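Local coordinates for Exo beta-1,2-glucooligosaccharide sophorohydrolase (non-reducing end) (Parabacteroides distasonis ATCC 8503, PDB 5Z06), which hydrolyses linear beta-1,2-glucans and beta-1,2-glucooligosaccharides as an exo-type enzyme, releasing sophorose from the non-reducing end, at residues M320-A325 against S369-G374. Numbering follows the deposited sequence.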
loop_
_atom_site.group_PDB
_atom_site.type_symbol
_atom_site.label_atom_id
_atom_site.label_comp_id
_atom_site.label_asym_id
_atom_site.label_seq_id
_atom_site.Cartn_x
_atom_site.Cartn_y
_atom_site.Cartn_z
ATOM N N MET A 320 -10.239 -3.664 -9.141
ATOM C CA MET A 320 -10.717 -2.389 -8.694
ATOM C C MET A 320 -9.618 -1.368 -8.783
ATOM O O MET A 320 -8.572 -1.523 -8.163
ATOM C CB MET A 320 -11.214 -2.491 -7.260
ATOM C CG MET A 320 -11.905 -1.261 -6.771
ATOM S SD MET A 320 -12.387 -1.506 -5.063
ATOM C CE MET A 320 -10.804 -1.332 -4.231
ATOM N N ILE A 321 -9.884 -0.308 -9.536
ATOM C CA ILE A 321 -8.996 0.841 -9.606
ATOM C C ILE A 321 -9.505 1.969 -8.748
ATOM O O ILE A 321 -10.694 2.081 -8.471
ATOM C CB ILE A 321 -8.680 1.283 -11.045
ATOM C CG1 ILE A 321 -9.899 1.795 -11.813
ATOM C CG2 ILE A 321 -8.005 0.146 -11.773
ATOM C CD1 ILE A 321 -10.043 3.297 -11.797
ATOM N N ALA A 322 -8.559 2.744 -8.243
ATOM C CA ALA A 322 -8.849 3.914 -7.427
ATOM C C ALA A 322 -8.575 5.099 -8.341
ATOM O O ALA A 322 -7.501 5.201 -8.921
ATOM C CB ALA A 322 -7.956 3.953 -6.206
ATOM N N THR A 323 -9.565 5.968 -8.494
ATOM C CA THR A 323 -9.469 7.032 -9.456
ATOM C C THR A 323 -8.519 8.125 -9.038
ATOM O O THR A 323 -7.838 8.679 -9.886
ATOM C CB THR A 323 -10.852 7.630 -9.704
ATOM O OG1 THR A 323 -11.433 7.930 -8.444
ATOM C CG2 THR A 323 -11.699 6.614 -10.437
ATOM N N GLY A 324 -8.463 8.456 -7.749
ATOM C CA GLY A 324 -7.473 9.445 -7.282
ATOM C C GLY A 324 -6.031 8.989 -7.433
ATOM O O GLY A 324 -5.194 9.711 -7.980
ATOM N N ALA A 325 -5.751 7.781 -6.953
ATOM C CA ALA A 325 -4.460 7.157 -7.137
ATOM C C ALA A 325 -4.111 7.040 -8.608
ATOM O O ALA A 325 -2.945 7.089 -8.999
ATOM C CB ALA A 325 -4.491 5.779 -6.513
ATOM N N SER A 369 -16.492 8.017 -9.615
ATOM C CA SER A 369 -16.421 7.440 -8.290
ATOM C C SER A 369 -14.964 7.203 -7.885
ATOM O O SER A 369 -14.048 7.234 -8.706
ATOM C CB SER A 369 -17.138 6.098 -8.278
ATOM O OG SER A 369 -16.574 5.223 -9.228
ATOM N N HIS A 370 -14.792 6.940 -6.603
ATOM C CA HIS A 370 -13.513 6.634 -6.027
ATOM C C HIS A 370 -12.975 5.357 -6.638
ATOM O O HIS A 370 -11.820 5.287 -7.021
ATOM C CB HIS A 370 -13.686 6.426 -4.533
ATOM C CG HIS A 370 -12.411 6.369 -3.765
ATOM N ND1 HIS A 370 -12.364 6.708 -2.431
ATOM C CD2 HIS A 370 -11.148 6.022 -4.115
ATOM C CE1 HIS A 370 -11.127 6.556 -1.992
ATOM N NE2 HIS A 370 -10.364 6.157 -2.994
ATOM N N PHE A 371 -13.835 4.347 -6.682
ATOM C CA PHE A 371 -13.453 3.044 -7.145
ATOM C C PHE A 371 -14.275 2.647 -8.337
ATOM O O PHE A 371 -15.489 2.875 -8.375
ATOM C CB PHE A 371 -13.618 2.061 -6.033
ATOM C CG PHE A 371 -12.814 2.409 -4.840
ATOM C CD1 PHE A 371 -11.435 2.216 -4.850
ATOM C CD2 PHE A 371 -13.414 2.942 -3.703
ATOM C CE1 PHE A 371 -10.668 2.545 -3.740
ATOM C CE2 PHE A 371 -12.659 3.252 -2.589
ATOM C CZ PHE A 371 -11.277 3.042 -2.599
ATOM N N ILE A 372 -13.588 2.085 -9.321
ATOM C CA ILE A 372 -14.210 1.562 -10.510
ATOM C C ILE A 372 -13.637 0.174 -10.769
ATOM O O ILE A 372 -12.455 -0.097 -10.504
ATOM C CB ILE A 372 -13.954 2.464 -11.714
ATOM C CG1 ILE A 372 -14.166 3.942 -11.341
ATOM C CG2 ILE A 372 -14.849 2.040 -12.870
ATOM C CD1 ILE A 372 -13.794 4.943 -12.431
ATOM N N ASP A 373 -14.479 -0.704 -11.282
ATOM C CA ASP A 373 -14.031 -2.007 -11.711
ATOM C C ASP A 373 -13.440 -1.769 -13.091
ATOM O O ASP A 373 -14.145 -1.399 -14.023
ATOM C CB ASP A 373 -15.192 -3.020 -11.705
ATOM C CG ASP A 373 -14.758 -4.421 -12.069
ATOM O OD1 ASP A 373 -13.897 -4.597 -12.954
ATOM O OD2 ASP A 373 -15.304 -5.367 -11.487
ATOM N N GLY A 374 -12.129 -1.976 -13.195
ATOM C CA GLY A 374 -11.383 -1.738 -14.418
ATOM C C GLY A 374 -11.816 -2.574 -15.599
ATOM O O GLY A 374 -11.604 -2.189 -16.723
#
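Met320 meets Phe371 with the bent end of its chain: CG lies anti to the backbone N (chi1 -172°), and the turn at chi3 brings CE to 3.7 Å from Phe371 CD1. The sulfur sits obliquely off the ring, SD being 4.5 Å from the Phe371 centroid, a Met-aromatic contact. An alanine here, lacking CG, SD and CE, would probably open a gap beside Phe371 CD1 and leave the ring less firmly held on that side. Ile321 pairs with Ile372 in both directions, its N giving a hydrogen bond of 2.8 Å to Ile372 O, and its O taking Ile372 N. Their side chains run side by side on the sheet face that Met320 and Phe371 do not use, Ile321 CD1 resting 4.0 Å from Ile372 CB. Ala322 returns to the Phe371 face, its CB 3.9 Å from Phe371 CE1; the same ring packs over His370, whose CD2 lies above it toward the rim. At Thr323 the ladder gives way to a helix, with Ala322 at the N-cap. Thr323 N still reaches back to His370 O at 2.8 Å, while OG1 has two carbonyls in range, Ser369 O and His370 O. Thr323 CG2 lies 3.3 Å from Ile372 CD1, closer than usual van der Waals contact. The whole is a buried two-strand antiparallel ribbon in the helical part of this GH144 glycoside hydrolase, joined by a largely helical excursion, its first strand, 320-322, running straight into helix 323-338. Phe382 and Phe383 pack edge-to-face with Phe371, and helix 392-408 touches Thr323 and His370 through Glu394.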